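Local coordinates for protein deoxyhypusine synthase, putative (PDB 7L9R) that probably catalyses the NAD-dependent formation of deoxyhypusine, a modified lysine, on translation factor eIF5A, at residues F106-L109 against V110-C114; P186-P189 against S190-I193; T203-V206 against I207-A210; P335-V338 against S339-A343. One frame throughout, in Å; residues are numbered along the deposited sequence.

Contact 1: F106-L109 against V110-C114; sequences FRYL and VEHKC
Arg107 and Glu111 both hold CG anti to the backbone N (chi1 -177° and 167°), which lays their chains side by side one turn apart, where helix 102-111 closes in a Schellman motif. The arginine bends at its second and third torsions while the glutamate stays extended, and the carboxylate meets the edge of the guanidinium in a salt bridge from Arg107 NH1 to Glu111 OE1. Its modelled length is too short to be trusted, and Arg107 has a second conformer. From the second subunit Asp30 and Asp32 also bind Arg107, so the cation probably offsets several negative charges at this interface.

The next pair is aromatic. His112 CD2 lies over one face of the Tyr108 ring, 3.3 Å from Tyr108 CE1, with the ring planes oblique at 54°. His112 NE2 is hydrogen-bonded to Asp32 of the second subunit, which helps fix the imidazole's rotation.

His112 N still reaches Tyr108 O at 3.1 Å, though this residue already departs from helical angles. Lys113 takes a positive phi as the C-prime residue; its side chain is exposed. The reversal sends Lys113 N to Val110 O and brings the small, buried Cys114 back against Leu109: Cys114 N binds Leu109 O at 2.9 Å, and Cys114 CB rests 4.0 Å from Leu109 CD2.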
ATOM      1  N   PHE B 106      20.411   3.041  17.968  1.00 40.56           N
ATOM      2  CA  PHE B 106      20.260   4.472  18.237  1.00 40.52           C
ATOM      3  C   PHE B 106      21.079   4.888  19.453  1.00 43.28           C
ATOM      4  O   PHE B 106      21.697   5.961  19.457  1.00 43.70           O
ATOM      5  CB  PHE B 106      18.781   4.838  18.447  1.00 37.12           C
ATOM      6  CG  PHE B 106      17.888   4.526  17.263  1.00 38.77           C
ATOM      7  CD1 PHE B 106      18.395   4.493  15.967  1.00 35.51           C
ATOM      8  CD2 PHE B 106      16.538   4.252  17.452  1.00 40.06           C
ATOM      9  CE1 PHE B 106      17.565   4.195  14.877  1.00 41.55           C
ATOM     10  CE2 PHE B 106      15.696   3.946  16.367  1.00 39.60           C
ATOM     11  CZ  PHE B 106      16.210   3.919  15.078  1.00 36.64           C
ATOM     12  N   ARG B 107      21.082   4.063  20.502  1.00 42.12           N
ATOM     13  CA  ARG B 107      21.907   4.362  21.668  0.79 45.99           C
ATOM     14  C   ARG B 107      23.370   4.523  21.267  1.00 48.47           C
ATOM     15  O   ARG B 107      24.035   5.482  21.670  1.00 46.51           O
ATOM     16  CB  ARG B 107      21.741   3.260  22.720  0.79 44.56           C
ATOM     17  CG  ARG B 107      22.498   3.489  24.038  0.79 48.88           C
ATOM     18  CD  ARG B 107      23.919   2.931  24.000  0.79 48.61           C
ATOM     19  NE  ARG B 107      23.961   1.568  23.481  0.79 51.32           N
ATOM     20  CZ  ARG B 107      25.061   0.969  23.037  0.79 55.57           C
ATOM     21  NH1 ARG B 107      26.231   1.585  23.028  0.79 54.09           N
ATOM     22  NH2 ARG B 107      24.983  -0.280  22.584  0.79 51.27           N
ATOM     23  N   TYR B 108      23.880   3.585  20.466  1.00 45.32           N
ATOM     24  CA  TYR B 108      25.255   3.666  19.985  1.00 44.40           C
ATOM     25  C   TYR B 108      25.506   4.968  19.226  1.00 47.18           C
ATOM     26  O   TYR B 108      26.512   5.649  19.461  1.00 53.55           O
ATOM     27  CB  TYR B 108      25.558   2.443  19.109  1.00 47.34           C
ATOM     28  CG  TYR B 108      26.852   2.520  18.331  1.00 53.06           C
ATOM     29  CD1 TYR B 108      28.059   2.111  18.899  1.00 52.19           C
ATOM     30  CD2 TYR B 108      26.864   2.981  17.017  1.00 48.59           C
ATOM     31  CE1 TYR B 108      29.250   2.180  18.180  1.00 54.14           C
ATOM     32  CE2 TYR B 108      28.033   3.054  16.295  1.00 54.77           C
ATOM     33  CZ  TYR B 108      29.224   2.651  16.878  1.00 60.46           C
ATOM     34  OH  TYR B 108      30.383   2.724  16.146  1.00 53.82           O
ATOM     35  N   LEU B 109      24.602   5.333  18.309  1.00 42.28           N
ATOM     36  CA  LEU B 109      24.804   6.555  17.532  1.00 45.46           C
ATOM     37  C   LEU B 109      24.874   7.789  18.426  1.00 51.07           C
ATOM     38  O   LEU B 109      25.693   8.689  18.191  1.00 49.83           O
ATOM     39  CB  LEU B 109      23.696   6.713  16.494  1.00 46.48           C
ATOM     40  CG  LEU B 109      23.652   5.620  15.430  1.00 44.94           C
ATOM     41  CD1 LEU B 109      22.508   5.864  14.465  1.00 40.60           C
ATOM     42  CD2 LEU B 109      24.974   5.588  14.699  1.00 47.57           C
ATOM     43  N   VAL B 110      24.022   7.856  19.450  1.00 44.86           N
ATOM     44  CA  VAL B 110      24.045   9.023  20.327  0.51 47.32           C
ATOM     45  C   VAL B 110      25.206   8.936  21.312  1.00 46.22           C
ATOM     46  O   VAL B 110      25.827   9.957  21.632  1.00 39.40           O
ATOM     47  CB  VAL B 110      22.690   9.210  21.046  0.51 45.80           C
ATOM     48  CG1 VAL B 110      21.555   9.259  20.035  0.51 43.92           C
ATOM     49  CG2 VAL B 110      22.439   8.123  22.080  0.51 43.01           C
ATOM     50  N   GLU B 111      25.533   7.730  21.789  1.00 50.41           N
ATOM     51  CA  GLU B 111      26.673   7.563  22.686  1.00 50.94           C
ATOM     52  C   GLU B 111      27.948   8.109  22.056  1.00 51.29           C
ATOM     53  O   GLU B 111      28.777   8.717  22.740  1.00 49.77           O
ATOM     54  CB  GLU B 111      26.840   6.082  23.042  1.00 50.12           C
ATOM     55  CG  GLU B 111      28.169   5.707  23.723  1.00 52.17           C
ATOM     56  CD  GLU B 111      28.305   4.195  23.951  1.00 63.62           C
ATOM     57  OE1 GLU B 111      27.314   3.462  23.738  1.00 56.13           O
ATOM     58  OE2 GLU B 111      29.402   3.730  24.334  1.00 70.25           O
ATOM     59  N   HIS B 112      28.094   7.961  20.741  1.00 56.27           N
ATOM     60  CA  HIS B 112      29.320   8.350  20.058  1.00 53.49           C
ATOM     61  C   HIS B 112      29.181   9.654  19.290  1.00 55.87           C
ATOM     62  O   HIS B 112      30.035   9.962  18.450  1.00 56.34           O
ATOM     63  CB  HIS B 112      29.778   7.219  19.138  1.00 53.57           C
ATOM     64  CG  HIS B 112      30.224   6.001  19.886  1.00 53.14           C
ATOM     65  ND1 HIS B 112      31.453   5.922  20.509  1.00 56.48           N
ATOM     66  CD2 HIS B 112      29.594   4.832  20.149  1.00 48.72           C
ATOM     67  CE1 HIS B 112      31.566   4.748  21.106  1.00 51.22           C
ATOM     68  NE2 HIS B 112      30.451   4.069  20.904  1.00 57.09           N
ATOM     69  N   LYS B 113      28.138  10.438  19.585  1.00 49.86           N
ATOM     70  CA  LYS B 113      27.955  11.772  19.013  1.00 48.61           C
ATOM     71  C   LYS B 113      27.929  11.734  17.488  1.00 53.02           C
ATOM     72  O   LYS B 113      28.371  12.673  16.821  1.00 52.07           O
ATOM     73  CB  LYS B 113      29.029  12.737  19.512  1.00 50.88           C
ATOM     74  CG  LYS B 113      29.078  12.862  21.016  1.00 61.53           C
ATOM     75  CD  LYS B 113      30.080  13.924  21.452  1.00 64.42           C
ATOM     76  CE  LYS B 113      30.138  14.033  22.970  1.00 79.27           C
ATOM     77  NZ  LYS B 113      31.052  15.118  23.429  1.00 91.59           N
ATOM     78  N   CYS B 114      27.360  10.658  16.940  1.00 50.79           N
ATOM     79  CA  CYS B 114      27.223  10.517  15.496  1.00 51.61           C
ATOM     80  C   CYS B 114      26.132  11.402  14.921  1.00 56.10           C
ATOM     81  O   CYS B 114      26.143  11.669  13.713  1.00 56.77           O
ATOM     82  CB  CYS B 114      26.926   9.062  15.142  1.00 54.63           C
ATOM     83  SG  CYS B 114      28.284   7.948  15.516  1.00 62.11           S
TER

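Contact 2: P186-P189 against S190-I193; sequences PFTP and SQLI
Thr188 and Gln191 close the start of helix 189-200 with a capping box. Thr188, the N-cap, places OG1 between its backbone N and carbonyl carbon (chi1 75°), where it accepts from Gln191 N at 3.2 Å. In return Gln191 OE1 takes the N-H of Thr188, but weakly, at 3.3 Å. Pro189 suits the first helical turn because a residue there needs no N-H to give to a preceding turn, and its carbonyl receives Ile193 N at 2.9 Å.

The tight side is largely apolar, with Leu192 and Ile193 buried. Leu192 CD2 packs 3.7 Å from Phe187 CB, the two side chains crossing at about a right angle, and both also touch Ile177 of helix 160-179. Ile193 CG1 lies 3.2 Å from the carbonyl oxygen Pro189 O, and the side chain touches Ile217 of strand 216-218.

Looser is the side of Gln191, which is partly exposed. Its amide stands almost perpendicular to the Phe187 ring, with OE1 3.8 Å from Phe187 CD1.

Asp249 of helix 247-258 is hydrogen-bonded to both Thr188 OG1 and Ser190 OG. Thr188 OG1 probably gives its proton to the carboxylate while its oxygen receives Gln191 N, so one hydroxyl both caps this helix and ties it to helix 247-258.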
ATOM      1  N   PRO B 186       5.883  26.746  31.702  1.00 93.62           N
ATOM      2  CA  PRO B 186       5.866  25.423  31.068  1.00 78.42           C
ATOM      3  C   PRO B 186       7.231  24.948  30.597  1.00 70.55           C
ATOM      4  O   PRO B 186       8.118  25.737  30.258  1.00 74.10           O
ATOM      5  CB  PRO B 186       4.927  25.616  29.871  1.00 69.01           C
ATOM      6  CG  PRO B 186       4.972  27.079  29.588  1.00 76.10           C
ATOM      7  CD  PRO B 186       5.154  27.754  30.911  1.00 82.19           C
ATOM      8  N   PHE B 187       7.383  23.632  30.616  1.00 63.99           N
ATOM      9  CA  PHE B 187       8.476  22.862  30.047  1.00 63.94           C
ATOM     10  C   PHE B 187       8.182  22.512  28.589  1.00 61.42           C
ATOM     11  O   PHE B 187       7.028  22.450  28.164  1.00 58.94           O
ATOM     12  CB  PHE B 187       8.683  21.590  30.865  1.00 63.54           C
ATOM     13  CG  PHE B 187       9.094  21.852  32.279  1.00 71.75           C
ATOM     14  CD1 PHE B 187      10.417  22.122  32.586  1.00 69.83           C
ATOM     15  CD2 PHE B 187       8.147  21.909  33.289  1.00 76.68           C
ATOM     16  CE1 PHE B 187      10.801  22.383  33.893  1.00 79.87           C
ATOM     17  CE2 PHE B 187       8.521  22.183  34.598  1.00 82.12           C
ATOM     18  CZ  PHE B 187       9.850  22.418  34.899  1.00 83.79           C
ATOM     19  N   THR B 188       9.242  22.279  27.817  1.00 58.20           N
ATOM     20  CA  THR B 188       9.047  21.753  26.478  1.00 51.21           C
ATOM     21  C   THR B 188       9.313  20.258  26.469  1.00 52.29           C
ATOM     22  O   THR B 188       9.915  19.724  27.402  1.00 54.65           O
ATOM     23  CB  THR B 188       9.969  22.449  25.472  1.00 56.57           C
ATOM     24  OG1 THR B 188      11.305  21.960  25.625  1.00 54.88           O
ATOM     25  CG2 THR B 188       9.951  23.946  25.685  1.00 54.34           C
ATOM     26  N   PRO B 189       8.860  19.536  25.442  1.00 54.74           N
ATOM     27  CA  PRO B 189       9.175  18.098  25.387  1.00 48.25           C
ATOM     28  C   PRO B 189      10.664  17.802  25.434  1.00 50.93           C
ATOM     29  O   PRO B 189      11.092  16.932  26.206  1.00 49.89           O
ATOM     30  CB  PRO B 189       8.537  17.660  24.065  1.00 43.08           C
ATOM     31  CG  PRO B 189       7.381  18.582  23.910  1.00 50.06           C
ATOM     32  CD  PRO B 189       7.842  19.912  24.443  1.00 51.48           C
ATOM     33  N   SER B 190      11.476  18.531  24.664  1.00 47.23           N
ATOM     34  CA  SER B 190      12.910  18.255  24.651  1.00 52.65           C
ATOM     35  C   SER B 190      13.526  18.479  26.027  1.00 52.32           C
ATOM     36  O   SER B 190      14.429  17.738  26.437  1.00 46.50           O
ATOM     37  CB  SER B 190      13.615  19.125  23.609  1.00 43.52           C
ATOM     38  OG  SER B 190      13.785  20.449  24.089  1.00 46.30           O
ATOM     39  N   GLN B 191      13.043  19.490  26.762  1.00 48.39           N
ATOM     40  CA  GLN B 191      13.535  19.712  28.119  1.00 53.02           C
ATOM     41  C   GLN B 191      13.143  18.570  29.050  1.00 54.15           C
ATOM     42  O   GLN B 191      13.963  18.108  29.849  1.00 50.21           O
ATOM     43  CB  GLN B 191      13.005  21.031  28.675  1.00 49.99           C
ATOM     44  CG  GLN B 191      13.477  22.268  27.953  1.00 64.14           C
ATOM     45  CD  GLN B 191      12.748  23.512  28.438  1.00 81.21           C
ATOM     46  OE1 GLN B 191      11.893  23.439  29.328  1.00 72.77           O
ATOM     47  NE2 GLN B 191      13.084  24.662  27.857  1.00 80.32           N
ATOM     48  N   LEU B 192      11.889  18.115  28.969  1.00 50.87           N
ATOM     49  CA  LEU B 192      11.446  16.991  29.788  1.00 45.12           C
ATOM     50  C   LEU B 192      12.247  15.737  29.479  1.00 48.65           C
ATOM     51  O   LEU B 192      12.547  14.942  30.379  1.00 46.87           O
ATOM     52  CB  LEU B 192       9.952  16.736  29.561  1.00 48.08           C
ATOM     53  CG  LEU B 192       8.999  17.825  30.069  1.00 52.71           C
ATOM     54  CD1 LEU B 192       7.562  17.482  29.719  1.00 51.09           C
ATOM     55  CD2 LEU B 192       9.150  18.016  31.573  1.00 45.01           C
ATOM     56  N   ILE B 193      12.588  15.536  28.206  1.00 46.52           N
ATOM     57  CA  ILE B 193      13.308  14.332  27.816  1.00 47.26           C
ATOM     58  C   ILE B 193      14.749  14.393  28.310  1.00 46.42           C
ATOM     59  O   ILE B 193      15.331  13.372  28.688  1.00 45.00           O
ATOM     60  CB  ILE B 193      13.208  14.128  26.296  1.00 46.94           C
ATOM     61  CG1 ILE B 193      11.747  13.836  25.927  1.00 41.08           C
ATOM     62  CG2 ILE B 193      14.126  12.978  25.844  1.00 38.51           C
ATOM     63  CD1 ILE B 193      11.449  13.861  24.444  1.00 41.08           C
TER

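Contact 3: T203-V206 against I207-A210; sequences TTSV and ITWA
Trp209 NE1 donates to Thr203 O at 2.8 Å, one of two side-chain hydrogen bonds that join the approach to helix 206-212 with its first turn. The carbonyl oxygen lies in the indole plane, yet the N-H...O angle is only 139° and the donor arrives well to one side of the C=O direction. The indole N-H stands far enough out from the backbone to reach a carbonyl before the N-cap, which probably suits tryptophan to the place. In the other bond, the hydroxyls of Ser205 and Thr208 lie 3.0 Å apart, OG to OG1. Each has outside partners: Ser205 OG bonds to Asp202 O, and Thr208 OG1 to both Gly197 O and Asp202 N.

Ser205 is the N-cap. Its chi1 of 85° swings OG forward over the opening turn, within 3.1 Å of Thr208 N. The carboxylate of Asp128, from helix 124-130, accepts from the backbone N-H groups of Val206 and Ile207, a fitting place for negative charge at the positive end of the helix dipole. Regular helical bonding then begins, Ala210 N reaching Val206 O at 2.9 Å.

The remaining contacts across the segments are van der Waals. Ser205 O sits at the indole edge, 3.5 Å from Trp209 CD1, and Thr203 CB is 3.6 Å from Trp209 NE1. Trp209 also lies against Val110 and Glu111 of helix 102-111. Lys212 makes a cation-pi contact with the indole.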
ATOM      1  N   THR B 203      23.066   3.580  31.164  1.00 57.44           N
ATOM      2  CA  THR B 203      23.858   3.697  29.945  1.00 49.77           C
ATOM      3  C   THR B 203      23.394   2.766  28.831  1.00 52.50           C
ATOM      4  O   THR B 203      23.989   2.796  27.749  1.00 50.78           O
ATOM      5  CB  THR B 203      25.347   3.437  30.223  1.00 60.34           C
ATOM      6  OG1 THR B 203      25.528   2.103  30.715  1.00 58.11           O
ATOM      7  CG2 THR B 203      25.894   4.448  31.227  1.00 61.38           C
ATOM      8  N   THR B 204      22.335   1.977  29.031  1.00 51.80           N
ATOM      9  CA  THR B 204      21.776   1.229  27.911  1.00 52.01           C
ATOM     10  C   THR B 204      20.700   2.006  27.166  1.00 50.41           C
ATOM     11  O   THR B 204      20.265   1.562  26.096  1.00 46.84           O
ATOM     12  CB  THR B 204      21.190  -0.114  28.367  1.00 53.82           C
ATOM     13  OG1 THR B 204      19.950   0.103  29.049  1.00 45.67           O
ATOM     14  CG2 THR B 204      22.166  -0.868  29.284  1.00 50.75           C
ATOM     15  N   SER B 205      20.271   3.150  27.689  1.00 47.50           N
ATOM     16  CA  SER B 205      19.153   3.886  27.116  1.00 50.32           C
ATOM     17  C   SER B 205      19.632   5.006  26.198  1.00 45.56           C
ATOM     18  O   SER B 205      20.711   5.580  26.382  1.00 51.10           O
ATOM     19  CB  SER B 205      18.266   4.469  28.216  1.00 46.74           C
ATOM     20  OG  SER B 205      18.771   5.710  28.657  1.00 47.92           O
ATOM     21  N   VAL B 206      18.808   5.300  25.194  1.00 46.65           N
ATOM     22  CA  VAL B 206      19.081   6.413  24.292  1.00 43.15           C
ATOM     23  C   VAL B 206      19.062   7.738  25.054  1.00 50.11           C
ATOM     24  O   VAL B 206      19.970   8.570  24.909  1.00 46.68           O
ATOM     25  CB  VAL B 206      18.071   6.410  23.128  1.00 44.51           C
ATOM     26  CG1 VAL B 206      18.192   7.679  22.298  1.00 36.93           C
ATOM     27  CG2 VAL B 206      18.257   5.162  22.248  1.00 37.67           C
ATOM     28  N   ILE B 207      18.046   7.946  25.902  1.00 39.56           N
ATOM     29  CA  ILE B 207      17.858   9.282  26.472  1.00 47.81           C
ATOM     30  C   ILE B 207      18.953   9.629  27.477  1.00 48.49           C
ATOM     31  O   ILE B 207      19.343  10.798  27.592  1.00 56.57           O
ATOM     32  CB  ILE B 207      16.459   9.444  27.103  1.00 45.67           C
ATOM     33  CG1 ILE B 207      16.277   8.505  28.296  1.00 49.45           C
ATOM     34  CG2 ILE B 207      15.370   9.229  26.057  1.00 44.58           C
ATOM     35  CD1 ILE B 207      14.992   8.748  29.048  1.00 44.73           C
ATOM     36  N   THR B 208      19.487   8.650  28.209  1.00 48.07           N
ATOM     37  CA  THR B 208      20.577   8.978  29.126  1.00 51.27           C
ATOM     38  C   THR B 208      21.796   9.477  28.363  1.00 47.96           C
ATOM     39  O   THR B 208      22.423  10.468  28.758  1.00 50.46           O
ATOM     40  CB  THR B 208      20.947   7.776  29.991  1.00 52.84           C
ATOM     41  OG1 THR B 208      19.861   7.460  30.877  1.00 48.75           O
ATOM     42  CG2 THR B 208      22.207   8.075  30.802  1.00 43.78           C
ATOM     43  N   TRP B 209      22.135   8.816  27.255  1.00 49.87           N
ATOM     44  CA  TRP B 209      23.284   9.239  26.461  1.00 52.19           C
ATOM     45  C   TRP B 209      23.001  10.527  25.698  1.00 51.37           C
ATOM     46  O   TRP B 209      23.930  11.289  25.415  1.00 54.36           O
ATOM     47  CB  TRP B 209      23.702   8.128  25.502  1.00 48.26           C
ATOM     48  CG  TRP B 209      24.584   7.090  26.147  1.00 54.36           C
ATOM     49  CD1 TRP B 209      24.223   5.832  26.525  1.00 46.88           C
ATOM     50  CD2 TRP B 209      25.967   7.233  26.493  1.00 50.41           C
ATOM     51  NE1 TRP B 209      25.289   5.182  27.081  1.00 56.50           N
ATOM     52  CE2 TRP B 209      26.375   6.017  27.075  1.00 56.11           C
ATOM     53  CE3 TRP B 209      26.897   8.269  26.368  1.00 56.16           C
ATOM     54  CZ2 TRP B 209      27.679   5.804  27.533  1.00 52.14           C
ATOM     55  CZ3 TRP B 209      28.203   8.055  26.824  1.00 62.02           C
ATOM     56  CH2 TRP B 209      28.577   6.831  27.393  1.00 54.55           C
ATOM     57  N   ALA B 210      21.740  10.781  25.339  1.00 47.90           N
ATOM     58  CA  ALA B 210      21.427  12.050  24.693  1.00 49.74           C
ATOM     59  C   ALA B 210      21.606  13.213  25.658  1.00 52.39           C
ATOM     60  O   ALA B 210      22.109  14.276  25.275  1.00 48.60           O
ATOM     61  CB  ALA B 210      20.013  12.025  24.128  1.00 41.94           C
TER

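Contact 4: P335-V338 against S339-A343; sequences PLIV and SKTFA
Ser339 OG and Thr341 OG1 each donate a 2.7 Å hydrogen bond to a helical carbonyl, Leu336 O and Ile337 O respectively. A short hydroxyl side chain suits this bend, since it can fold back on the chain and bond to an oxygen of the last turn. Thr341 does so with OG1 set between its own N and carbonyl carbon (chi1 55°), and comes to Ile337 O from above the carbonyl plane; Lys340 N reaches the same oxygen at 3.1 Å from the opposite face.

Val338 O is gripped twice as well, by Thr341 N and Ala343 N, both at 3.0 Å and again from opposite faces. Ser339 N keeps the regular bond to Pro335 O, whereas Lys340 N to Leu336 O, at 3.5 Å, is weak. Bonding thus shifts to shorter and longer spans as helix 330-339 gives way to the loop.

Apolar contact across the turn is light. Val338 CG2 meets the edge of the Phe342 ring, 4.2 Å from CD2, and Val338 CG1 is 4.4 Å from Ala343 CB.

The polar end of Lys340 turns to Asn42 of helix 37-47. Thr341 and Phe342 face helix 51-66, Val338, Phe342 and Ala343 also meet helix 102-111, and Phe31 of the second subunit packs on Val338 and Ala343. The turn thus packs among helices 37-47, 51-66 and 102-111 and the second subunit.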
ATOM      1  N   PRO B 335      20.804  -1.370  10.321  1.00 45.33           N
ATOM      2  CA  PRO B 335      22.058  -1.845  10.938  1.00 48.20           C
ATOM      3  C   PRO B 335      23.119  -2.168   9.904  1.00 52.18           C
ATOM      4  O   PRO B 335      24.307  -1.899  10.125  1.00 49.82           O
ATOM      5  CB  PRO B 335      21.619  -3.090  11.721  1.00 42.34           C
ATOM      6  CG  PRO B 335      20.168  -2.869  11.999  1.00 47.55           C
ATOM      7  CD  PRO B 335      19.653  -2.189  10.748  1.00 42.93           C
ATOM      8  N   LEU B 336      22.706  -2.699   8.751  1.00 46.97           N
ATOM      9  CA  LEU B 336      23.651  -2.932   7.666  1.00 43.38           C
ATOM     10  C   LEU B 336      24.247  -1.619   7.177  1.00 49.99           C
ATOM     11  O   LEU B 336      25.452  -1.534   6.909  1.00 52.62           O
ATOM     12  CB  LEU B 336      22.956  -3.670   6.523  1.00 45.08           C
ATOM     13  CG  LEU B 336      22.213  -4.967   6.887  1.00 58.03           C
ATOM     14  CD1 LEU B 336      21.729  -5.698   5.623  1.00 58.17           C
ATOM     15  CD2 LEU B 336      23.037  -5.900   7.790  1.00 51.57           C
ATOM     16  N   ILE B 337      23.413  -0.582   7.048  1.00 45.82           N
ATOM     17  CA  ILE B 337      23.904   0.718   6.603  1.00 48.24           C
ATOM     18  C   ILE B 337      24.845   1.319   7.641  1.00 46.65           C
ATOM     19  O   ILE B 337      25.882   1.898   7.296  1.00 50.53           O
ATOM     20  CB  ILE B 337      22.719   1.653   6.285  1.00 48.60           C
ATOM     21  CG1 ILE B 337      22.018   1.200   5.000  1.00 49.86           C
ATOM     22  CG2 ILE B 337      23.172   3.103   6.174  1.00 37.76           C
ATOM     23  CD1 ILE B 337      20.709   1.930   4.715  1.00 47.35           C
ATOM     24  N   VAL B 338      24.500   1.189   8.924  1.00 46.34           N
ATOM     25  CA  VAL B 338      25.361   1.694   9.991  1.00 47.36           C
ATOM     26  C   VAL B 338      26.743   1.054   9.917  1.00 48.96           C
ATOM     27  O   VAL B 338      27.766   1.732  10.071  1.00 50.57           O
ATOM     28  CB  VAL B 338      24.693   1.453  11.359  1.00 48.85           C
ATOM     29  CG1 VAL B 338      25.699   1.615  12.498  1.00 42.50           C
ATOM     30  CG2 VAL B 338      23.510   2.401  11.542  1.00 42.20           C
ATOM     31  N   SER B 339      26.799  -0.251   9.645  1.00 44.97           N
ATOM     32  CA  SER B 339      28.083  -0.944   9.603  1.00 49.46           C
ATOM     33  C   SER B 339      28.985  -0.434   8.484  1.00 55.13           C
ATOM     34  O   SER B 339      30.208  -0.584   8.577  1.00 48.87           O
ATOM     35  CB  SER B 339      27.873  -2.448   9.440  1.00 45.63           C
ATOM     36  OG  SER B 339      27.506  -2.756   8.108  1.00 51.97           O
ATOM     37  N   LYS B 340      28.413   0.167   7.438  1.00 56.70           N
ATOM     38  CA  LYS B 340      29.179   0.715   6.327  1.00 53.12           C
ATOM     39  C   LYS B 340      29.336   2.229   6.412  1.00 54.94           C
ATOM     40  O   LYS B 340      29.938   2.826   5.514  1.00 53.22           O
ATOM     41  CB  LYS B 340      28.518   0.343   4.990  1.00 53.87           C
ATOM     42  CG  LYS B 340      28.286  -1.154   4.798  1.00 49.06           C
ATOM     43  CD  LYS B 340      29.576  -1.902   4.515  1.00 47.98           C
ATOM     44  CE  LYS B 340      29.307  -3.387   4.313  1.00 49.08           C
ATOM     45  NZ  LYS B 340      30.552  -4.136   3.947  1.00 65.31           N
ATOM     46  N   THR B 341      28.809   2.864   7.464  1.00 53.56           N
ATOM     47  CA  THR B 341      28.893   4.314   7.601  1.00 52.17           C
ATOM     48  C   THR B 341      29.325   4.724   9.005  1.00 54.88           C
ATOM     49  O   THR B 341      30.516   4.928   9.256  1.00 60.79           O
ATOM     50  CB  THR B 341      27.553   4.970   7.257  1.00 53.89           C
ATOM     51  OG1 THR B 341      26.520   4.394   8.063  1.00 46.52           O
ATOM     52  CG2 THR B 341      27.210   4.776   5.782  1.00 49.67           C
ATOM     53  N   PHE B 342      28.365   4.862   9.923  1.00 52.41           N
ATOM     54  CA  PHE B 342      28.672   5.398  11.248  1.00 55.80           C
ATOM     55  C   PHE B 342      29.714   4.574  11.991  1.00 57.88           C
ATOM     56  O   PHE B 342      30.467   5.122  12.804  1.00 53.82           O
ATOM     57  CB  PHE B 342      27.408   5.484  12.102  1.00 49.33           C
ATOM     58  CG  PHE B 342      26.453   6.552  11.675  1.00 53.07           C
ATOM     59  CD1 PHE B 342      26.748   7.886  11.905  1.00 50.16           C
ATOM     60  CD2 PHE B 342      25.240   6.226  11.084  1.00 53.12           C
ATOM     61  CE1 PHE B 342      25.863   8.883  11.534  1.00 56.03           C
ATOM     62  CE2 PHE B 342      24.347   7.220  10.710  1.00 52.72           C
ATOM     63  CZ  PHE B 342      24.661   8.552  10.935  1.00 52.82           C
ATOM     64  N   ALA B 343      29.770   3.265  11.743  1.00 53.20           N
ATOM     65  CA  ALA B 343      30.658   2.398  12.506  1.00 58.12           C
ATOM     66  C   ALA B 343      32.085   2.371  11.969  1.00 57.65           C
ATOM     67  O   ALA B 343      32.975   1.876  12.668  1.00 64.81           O
ATOM     68  CB  ALA B 343      30.089   0.978  12.550  1.00 50.24           C
TER

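Contacts 2 and 3 open helices and contacts 1 and 4 close them. In contact 2 the N-cap hydroxyl accepts a backbone N-H and is bonded to Asp249; in contact 3 Asp128 accepts the first N-H groups. The closings rely on carbonyls met by later N-H groups, with hydroxyls added in contact 4. Contacts 1, 2 and 3 are buried, contact 1 most centrally; contact 4 is partly so. Val110 packs on Trp209 of contact 3, and Leu109 and Cys114 on Phe342 of contact 4, so helix 102-111 lies between the two. Contact 2 touches contact 3 through Ile193 and Ile207. The second subunit is met mainly through packing in contact 4, and through salt bridges and a hydrogen bond in contact 1.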